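Long-range contacts in pullulanase (Bacillus acidopullulyticus, PDB 2WAN), which hydrolyses the alpha-1,6-glucosidic linkages of pullulan and, as a debranching glycoside hydrolase, probably those at the branch points of starch-related polysaccharides: residues Tyr313-Leu318 against Phe329-Ala333; Thr414-Trp419 against Lys535-Gln539. One frame throughout, in Å; residues are numbered along the deposited sequence.

Contact 1: Tyr313-Leu318 against Phe329-Ala333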
ATOM      1  N   TYR A 313     -23.714   5.730  -0.780  1.00 17.58           N
ATOM      2  CA  TYR A 313     -24.501   4.543  -1.092  1.00 15.89           C
ATOM      3  C   TYR A 313     -23.866   3.295  -0.512  1.00 17.81           C
ATOM      4  O   TYR A 313     -22.724   2.969  -0.833  1.00 18.82           O
ATOM      5  CB  TYR A 313     -24.677   4.387  -2.605  1.00 15.46           C
ATOM      6  CG  TYR A 313     -25.551   3.187  -2.961  1.00 12.87           C
ATOM      7  CD1 TYR A 313     -26.930   3.221  -2.748  1.00 16.44           C
ATOM      8  CD2 TYR A 313     -24.996   2.014  -3.491  1.00 19.50           C
ATOM      9  CE1 TYR A 313     -27.737   2.134  -3.047  1.00 16.66           C
ATOM     10  CE2 TYR A 313     -25.799   0.916  -3.808  1.00 15.24           C
ATOM     11  CZ  TYR A 313     -27.179   0.987  -3.579  1.00 15.63           C
ATOM     12  OH  TYR A 313     -28.000  -0.079  -3.868  1.00 16.97           O
ATOM     13  N   SER A 314     -24.614   2.596   0.331  1.00 18.35           N
ATOM     14  CA  SER A 314     -24.063   1.456   1.053  1.00 20.44           C
ATOM     15  C   SER A 314     -24.553   0.093   0.557  1.00 19.29           C
ATOM     16  O   SER A 314     -24.205  -0.936   1.145  1.00 20.92           O
ATOM     17  CB  SER A 314     -24.296   1.613   2.560  1.00 21.95           C
ATOM     18  OG  SER A 314     -25.674   1.627   2.869  1.00 25.74           O
ATOM     19  N   GLY A 315     -25.351   0.074  -0.510  1.00 18.02           N
ATOM     20  CA  GLY A 315     -25.818  -1.206  -1.071  1.00 16.78           C
ATOM     21  C   GLY A 315     -24.682  -2.042  -1.650  1.00 19.11           C
ATOM     22  O   GLY A 315     -23.604  -1.518  -1.943  1.00 20.37           O
ATOM     23  N   ASN A 316     -24.939  -3.336  -1.846  1.00 18.07           N
ATOM     24  CA  ASN A 316     -23.916  -4.273  -2.324  1.00 18.26           C
ATOM     25  C   ASN A 316     -24.080  -4.621  -3.807  1.00 16.29           C
ATOM     26  O   ASN A 316     -23.484  -5.587  -4.284  1.00 18.14           O
ATOM     27  CB  ASN A 316     -23.943  -5.558  -1.476  1.00 20.58           C
ATOM     28  CG  ASN A 316     -25.295  -6.295  -1.556  1.00 29.90           C
ATOM     29  OD1 ASN A 316     -26.151  -5.981  -2.392  1.00 33.06           O
ATOM     30  ND2 ASN A 316     -25.485  -7.278  -0.682  1.00 36.20           N
ATOM     31  N   ASP A 317     -24.858  -3.807  -4.532  1.00 14.70           N
ATOM     32  CA  ASP A 317     -25.250  -4.103  -5.905  1.00 15.54           C
ATOM     33  C   ASP A 317     -24.670  -3.161  -6.973  1.00 15.50           C
ATOM     34  O   ASP A 317     -25.177  -3.120  -8.104  1.00 16.59           O
ATOM     35  CB  ASP A 317     -26.787  -4.158  -6.026  1.00 15.87           C
ATOM     36  CG  ASP A 317     -27.441  -2.816  -5.779  1.00 19.29           C
ATOM     37  OD1 ASP A 317     -26.875  -1.997  -5.023  1.00 18.13           O
ATOM     38  OD2 ASP A 317     -28.533  -2.582  -6.335  1.00 20.09           O
ATOM     39  N   LEU A 318     -23.618  -2.405  -6.653  1.00 13.23           N
ATOM     40  CA  LEU A 318     -22.971  -1.644  -7.731  1.00 12.49           C
ATOM     41  C   LEU A 318     -22.427  -2.602  -8.805  1.00 14.99           C
ATOM     42  O   LEU A 318     -21.872  -3.673  -8.485  1.00 13.57           O
ATOM     43  CB  LEU A 318     -21.883  -0.689  -7.213  1.00 11.50           C
ATOM     44  CG  LEU A 318     -22.369   0.470  -6.318  1.00 13.31           C
ATOM     45  CD1 LEU A 318     -21.164   1.306  -5.838  1.00 12.51           C
ATOM     46  CD2 LEU A 318     -23.369   1.357  -7.049  1.00 14.08           C
ATOM     47  N   PHE A 329     -28.608  -3.009 -13.225  1.00 14.75           N
ATOM     48  CA  PHE A 329     -27.397  -2.198 -13.328  1.00 13.40           C
ATOM     49  C   PHE A 329     -27.504  -1.088 -12.303  1.00 14.23           C
ATOM     50  O   PHE A 329     -28.599  -0.570 -12.043  1.00 14.74           O
ATOM     51  CB  PHE A 329     -27.251  -1.595 -14.724  1.00 12.82           C
ATOM     52  CG  PHE A 329     -27.215  -2.621 -15.832  1.00 13.43           C
ATOM     53  CD1 PHE A 329     -28.394  -3.189 -16.328  1.00 13.80           C
ATOM     54  CD2 PHE A 329     -25.992  -3.015 -16.388  1.00 15.55           C
ATOM     55  CE1 PHE A 329     -28.354  -4.133 -17.361  1.00 15.59           C
ATOM     56  CE2 PHE A 329     -25.938  -3.951 -17.428  1.00 14.65           C
ATOM     57  CZ  PHE A 329     -27.130  -4.515 -17.914  1.00 13.04           C
ATOM     58  N   ARG A 330     -26.370  -0.739 -11.698  1.00 13.79           N
ATOM     59  CA  ARG A 330     -26.322   0.393 -10.773  1.00 12.98           C
ATOM     60  C   ARG A 330     -24.943   1.015 -10.788  1.00 15.54           C
ATOM     61  O   ARG A 330     -23.931   0.298 -10.746  1.00 13.55           O
ATOM     62  CB  ARG A 330     -26.708   0.002  -9.340  1.00 13.94           C
ATOM     63  CG  ARG A 330     -26.970   1.250  -8.454  1.00 14.15           C
ATOM     64  CD  ARG A 330     -27.303   0.907  -7.012  1.00 15.50           C
ATOM     65  NE  ARG A 330     -28.611   0.258  -6.854  1.00 17.34           N
ATOM     66  CZ  ARG A 330     -29.748   0.900  -6.585  1.00 19.94           C
ATOM     67  NH1 ARG A 330     -29.763   2.220  -6.456  1.00 17.75           N
ATOM     68  NH2 ARG A 330     -30.875   0.217  -6.443  1.00 20.32           N
ATOM     69  N   VAL A 331     -24.916   2.346 -10.887  1.00 12.50           N
ATOM     70  CA  VAL A 331     -23.662   3.112 -10.943  1.00 12.65           C
ATOM     71  C   VAL A 331     -23.785   4.364 -10.075  1.00 15.56           C
ATOM     72  O   VAL A 331     -24.857   4.990 -10.025  1.00 16.67           O
ATOM     73  CB  VAL A 331     -23.276   3.490 -12.417  1.00 13.14           C
ATOM     74  CG1 VAL A 331     -24.333   4.421 -13.062  1.00 15.06           C
ATOM     75  CG2 VAL A 331     -21.874   4.114 -12.489  1.00 14.91           C
ATOM     76  N   TRP A 332     -22.700   4.719  -9.381  1.00 15.09           N
ATOM     77  CA  TRP A 332     -22.663   5.925  -8.555  1.00 15.32           C
ATOM     78  C   TRP A 332     -22.166   7.110  -9.378  1.00 15.41           C
ATOM     79  O   TRP A 332     -21.023   7.122  -9.833  1.00 14.62           O
ATOM     80  CB  TRP A 332     -21.758   5.697  -7.332  1.00 16.89           C
ATOM     81  CG  TRP A 332     -21.823   6.808  -6.299  1.00 15.41           C
ATOM     82  CD1 TRP A 332     -22.896   7.155  -5.520  1.00 19.11           C
ATOM     83  CD2 TRP A 332     -20.757   7.691  -5.937  1.00 14.25           C
ATOM     84  NE1 TRP A 332     -22.559   8.217  -4.694  1.00 18.05           N
ATOM     85  CE2 TRP A 332     -21.251   8.558  -4.930  1.00 17.30           C
ATOM     86  CE3 TRP A 332     -19.423   7.825  -6.356  1.00 15.67           C
ATOM     87  CZ2 TRP A 332     -20.454   9.556  -4.342  1.00 15.80           C
ATOM     88  CZ3 TRP A 332     -18.636   8.818  -5.780  1.00 16.18           C
ATOM     89  CH2 TRP A 332     -19.157   9.671  -4.783  1.00 16.64           C
ATOM     90  N   ALA A 333     -23.037   8.095  -9.597  1.00 15.01           N
ATOM     91  CA  ALA A 333     -22.674   9.265 -10.403  1.00 13.90           C
ATOM     92  C   ALA A 333     -23.426  10.493  -9.877  1.00 16.65           C
ATOM     93  O   ALA A 333     -24.343  11.005 -10.540  1.00 17.09           O
ATOM     94  CB  ALA A 333     -22.979   9.029 -11.875  1.00 12.75           C
TER
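Tyr-313 to Leu-318 has no regular secondary structure; it curls over one face of strand 326-332 and then runs straight into strand 319-322, the antiparallel neighbour of that strand. The backbones come closest where it delivers the chain to the sheet: the CA atoms of Leu-318 and Arg-330 are 5.0 Å apart, and the next residue, Gly-319, pairs with Arg-330 through the backbone. Strand alternation directs the CA-to-CB bonds of Arg-330 and Trp-332 toward the loop and those of Phe-329 and Val-331 away. Arg-330 donates from NE to Asp-317 OD2 in a salt bridge (2.9 Å, 155°), while Asp-317 OD1 accepts a short 2.5 Å hydrogen bond from Tyr-313 OH. That hydroxyl oxygen sits over the guanidinium face, 3.1 Å from Arg-330 NE, at an angle too poor for a hydrogen bond. Gly-315 fits the tight curl: a CB there would clash with the tyrosine hydroxyl. Apolar contacts fill the rest, with Leu-318 CD2 3.9 Å from Arg-330 CG and Tyr-313 CB 4.4 Å from Trp-332 CD1. Met-598 of helix 597-614 packs on Tyr-313, Leu-318 and Trp-332. Arg-330 NH1 bonds to Ser-360 and Thr-364, so this one arginine ties the loop to the sheet of the CBM48 region, and the partly exposed Asp-317 is satisfied through both carboxylate oxygens.

Contact 2: Thr414-Trp419 against Lys535-Gln539; sequences TDPAGW and KQLIQ. With GOL (glycerol), chain G.
Lys-535 is the polar hub: its NZ makes a salt bridge to Asp-415 OD1 (2.9 Å) and donates to Thr-414 OG1 (2.8 Å), with a second salt bridge to Glu-613. Thr-414 OG1 also bonds to Leu-411 O. The lysine reaches this far because chi1 is m and chi2 to chi4 are all t. Further along, Gln-539 (chi1 and chi2 t) donates from NE2 to Ala-417 O (3.1 Å, 164°), and a water bridges that same oxygen (2.7 Å) to Gln-539 OE1 (2.8 Å). A glycerol, probably from the crystallisation liquor, takes a bond at O3 from Gln-539 NE2 (2.9 Å) and gives bonds from O3 and O2 to Gly-418 O (3.0 and 3.1 Å). Pro-416 to Trp-419 form a type II beta turn, closed by Trp-419 N to Pro-416 O (3.2 Å); Gly-418, third in the turn, has phi/psi 87/-6, where a CB would jam against the preceding carbonyl O. Across to the alpha-helix, CA atoms are 6.6 Å apart for Pro-416 and Gln-536 and 7.1 Å for Trp-419 and Gln-539. Pro-416 CB lies 3.7 Å from Gln-536 CG. Trp-419 (chi1 t, chi2 -119°) offers a ring face to Lys-535 CB, a CH-pi contact 4.0 Å from the six-membered centroid, and its edge to Ile-538. The turn thus packs on the 535-539 part of helix 529-543, which in the chain falls between barrel strands 485-488 and 547-552, beside the end of helix 597-614, where His-615 stacks on Trp-419.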
ATOM      1  N   THR A 414     -18.723 -19.987 -15.330  1.00 12.90           N
ATOM      2  CA  THR A 414     -17.247 -19.882 -15.458  1.00 13.63           C
ATOM      3  C   THR A 414     -16.472 -20.801 -14.520  1.00 13.38           C
ATOM      4  O   THR A 414     -15.256 -20.958 -14.682  1.00 12.43           O
ATOM      5  CB  THR A 414     -16.728 -18.427 -15.261  1.00 11.86           C
ATOM      6  OG1 THR A 414     -16.826 -18.049 -13.880  1.00 12.50           O
ATOM      7  CG2 THR A 414     -17.565 -17.451 -16.079  1.00 14.25           C
ATOM      8  N   ASP A 415     -17.138 -21.379 -13.514  1.00 11.23           N
ATOM      9  CA  ASP A 415     -16.427 -22.207 -12.547  1.00 11.78           C
ATOM     10  C   ASP A 415     -15.902 -23.457 -13.232  1.00 12.16           C
ATOM     11  O   ASP A 415     -16.641 -24.117 -13.983  1.00 12.28           O
ATOM     12  CB  ASP A 415     -17.357 -22.646 -11.404  1.00 12.71           C
ATOM     13  CG  ASP A 415     -17.764 -21.522 -10.479  1.00 14.80           C
ATOM     14  OD1 ASP A 415     -17.186 -20.418 -10.502  1.00 14.54           O
ATOM     15  OD2 ASP A 415     -18.703 -21.763  -9.683  1.00 14.99           O
ATOM     16  N   PRO A 416     -14.623 -23.812 -12.983  1.00 11.30           N
ATOM     17  CA  PRO A 416     -14.155 -25.066 -13.544  1.00 10.33           C
ATOM     18  C   PRO A 416     -14.748 -26.263 -12.798  1.00 12.35           C
ATOM     19  O   PRO A 416     -15.279 -26.107 -11.695  1.00 11.69           O
ATOM     20  CB  PRO A 416     -12.636 -25.006 -13.326  1.00 13.31           C
ATOM     21  CG  PRO A 416     -12.490 -24.224 -12.041  1.00 10.60           C
ATOM     22  CD  PRO A 416     -13.578 -23.134 -12.181  1.00 10.60           C
ATOM     23  N   ALA A 417     -14.682 -27.443 -13.408  1.00 13.42           N
ATOM     24  CA  ALA A 417     -15.141 -28.675 -12.759  1.00 12.38           C
ATOM     25  C   ALA A 417     -14.372 -28.877 -11.458  1.00 11.66           C
ATOM     26  O   ALA A 417     -13.158 -28.616 -11.395  1.00 14.43           O
ATOM     27  CB  ALA A 417     -14.961 -29.881 -13.700  1.00 12.08           C
ATOM     28  N   GLY A 418     -15.080 -29.307 -10.422  1.00 14.27           N
ATOM     29  CA  GLY A 418     -14.441 -29.585  -9.139  1.00 15.36           C
ATOM     30  C   GLY A 418     -14.315 -28.387  -8.215  1.00 14.49           C
ATOM     31  O   GLY A 418     -13.897 -28.556  -7.068  1.00 13.47           O
ATOM     32  N   TRP A 419     -14.677 -27.195  -8.701  1.00 10.80           N
ATOM     33  CA  TRP A 419     -14.565 -25.929  -7.945  1.00 12.32           C
ATOM     34  C   TRP A 419     -15.285 -25.969  -6.595  1.00 11.41           C
ATOM     35  O   TRP A 419     -14.793 -25.391  -5.623  1.00 12.65           O
ATOM     36  CB  TRP A 419     -15.118 -24.794  -8.793  1.00 11.75           C
ATOM     37  CG  TRP A 419     -14.897 -23.377  -8.285  1.00 13.82           C
ATOM     38  CD1 TRP A 419     -15.864 -22.474  -7.949  1.00 14.26           C
ATOM     39  CD2 TRP A 419     -13.638 -22.696  -8.133  1.00 10.53           C
ATOM     40  NE1 TRP A 419     -15.289 -21.273  -7.572  1.00 14.75           N
ATOM     41  CE2 TRP A 419     -13.925 -21.383  -7.677  1.00 13.86           C
ATOM     42  CE3 TRP A 419     -12.299 -23.070  -8.314  1.00 14.08           C
ATOM     43  CZ2 TRP A 419     -12.912 -20.434  -7.408  1.00 14.82           C
ATOM     44  CZ3 TRP A 419     -11.283 -22.123  -8.026  1.00 11.56           C
ATOM     45  CH2 TRP A 419     -11.604 -20.822  -7.588  1.00 11.79           C
ATOM     46  N   LYS A 535      -9.130 -19.169 -12.192  1.00  9.35           N
ATOM     47  CA  LYS A 535      -9.673 -20.068 -11.167  1.00  9.98           C
ATOM     48  C   LYS A 535      -8.959 -21.416 -11.199  1.00 10.07           C
ATOM     49  O   LYS A 535      -8.712 -21.992 -10.145  1.00 10.56           O
ATOM     50  CB  LYS A 535     -11.197 -20.261 -11.319  1.00  9.74           C
ATOM     51  CG  LYS A 535     -12.004 -19.029 -10.979  1.00  9.70           C
ATOM     52  CD  LYS A 535     -13.511 -19.248 -11.255  1.00  8.25           C
ATOM     53  CE  LYS A 535     -14.292 -18.013 -10.806  1.00  9.61           C
ATOM     54  NZ  LYS A 535     -15.721 -18.073 -11.273  1.00  9.49           N
ATOM     55  N   GLN A 536      -8.634 -21.926 -12.401  1.00  9.37           N
ATOM     56  CA  GLN A 536      -7.932 -23.209 -12.505  1.00  9.67           C
ATOM     57  C   GLN A 536      -6.537 -23.121 -11.913  1.00  9.64           C
ATOM     58  O   GLN A 536      -6.088 -24.065 -11.277  1.00  9.86           O
ATOM     59  CB  GLN A 536      -7.885 -23.701 -13.957  1.00 10.84           C
ATOM     60  CG  GLN A 536      -9.264 -24.134 -14.442  1.00 11.70           C
ATOM     61  CD  GLN A 536      -9.278 -24.482 -15.923  1.00 15.60           C
ATOM     62  OE1 GLN A 536      -9.203 -23.609 -16.784  1.00 14.98           O
ATOM     63  NE2 GLN A 536      -9.399 -25.763 -16.218  1.00 27.55           N
ATOM     64  N   LEU A 537      -5.860 -21.988 -12.118  1.00  8.20           N
ATOM     65  CA  LEU A 537      -4.548 -21.766 -11.461  1.00  7.98           C
ATOM     66  C   LEU A 537      -4.680 -21.892  -9.929  1.00  9.89           C
ATOM     67  O   LEU A 537      -3.922 -22.624  -9.271  1.00 10.64           O
ATOM     68  CB  LEU A 537      -3.966 -20.399 -11.839  1.00  6.75           C
ATOM     69  CG  LEU A 537      -2.641 -19.941 -11.189  1.00  8.31           C
ATOM     70  CD1 LEU A 537      -1.978 -18.860 -12.050  1.00  7.04           C
ATOM     71  CD2 LEU A 537      -2.827 -19.365  -9.775  1.00 10.85           C
ATOM     72  N   ILE A 538      -5.638 -21.156  -9.379  1.00 10.80           N
ATOM     73  CA  ILE A 538      -5.882 -21.138  -7.930  1.00  9.81           C
ATOM     74  C   ILE A 538      -6.285 -22.530  -7.429  1.00  9.29           C
ATOM     75  O   ILE A 538      -5.758 -23.010  -6.421  1.00  8.41           O
ATOM     76  CB  ILE A 538      -6.938 -20.064  -7.594  1.00  8.31           C
ATOM     77  CG1 ILE A 538      -6.373 -18.679  -7.925  1.00  8.85           C
ATOM     78  CG2 ILE A 538      -7.419 -20.156  -6.109  1.00  9.61           C
ATOM     79  CD1 ILE A 538      -7.466 -17.605  -8.093  1.00  9.36           C
ATOM     80  N   GLN A 539      -7.193 -23.177  -8.146  1.00  8.40           N
ATOM     81  CA  GLN A 539      -7.612 -24.542  -7.810  1.00 11.42           C
ATOM     82  C   GLN A 539      -6.431 -25.510  -7.748  1.00 10.78           C
ATOM     83  O   GLN A 539      -6.322 -26.340  -6.811  1.00  9.78           O
ATOM     84  CB  GLN A 539      -8.651 -25.017  -8.835  1.00 11.15           C
ATOM     85  CG  GLN A 539      -9.223 -26.390  -8.601  1.00 16.40           C
ATOM     86  CD  GLN A 539     -10.263 -26.740  -9.656  1.00 18.07           C
ATOM     87  OE1 GLN A 539     -10.082 -26.468 -10.859  1.00 16.38           O
ATOM     88  NE2 GLN A 539     -11.343 -27.361  -9.221  1.00 19.26           N
TER
HETATM   89  C1  GOL G1927     -10.211 -31.542  -4.824  1.00 51.09           C
HETATM   90  O1  GOL G1927     -11.002 -32.472  -4.111  1.00 44.22           O
HETATM   91  C2  GOL G1927     -11.080 -30.388  -5.315  1.00 45.63           C
HETATM   92  O2  GOL G1927     -11.992 -30.856  -6.288  1.00 48.82           O
HETATM   93  C3  GOL G1927     -10.182 -29.324  -5.929  1.00 40.97           C
HETATM   94  O3  GOL G1927     -10.933 -28.247  -6.447  1.00 34.85           O
HETATM   95  O   HOH W   1     -10.784 -28.430 -12.761  1.00 23.89           O

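In the fold
Contacts 1 and 2 follow one another along the chain; their centres are 28 Å apart and their nearest atoms about 16 Å, so they do not touch. Helix 597-614 of the catalytic barrel links them. Contact 1 meets its beginning, at Met-598 and Lys-601, and contact 2 its end, at Glu-613 and Tyr-614. Both belong to the way the beta sheet carrying the CBM48 sequence and the connection that leaves it, from strand 406-407 to the first barrel strand, 435-438, lie against the (beta/alpha)8 barrel: contact 1 lies at the sheet, contact 2 on that connection. In this family the active site lies at the C-terminal ends of the barrel strands; the glycerol at contact 2 is no evidence of a substrate site.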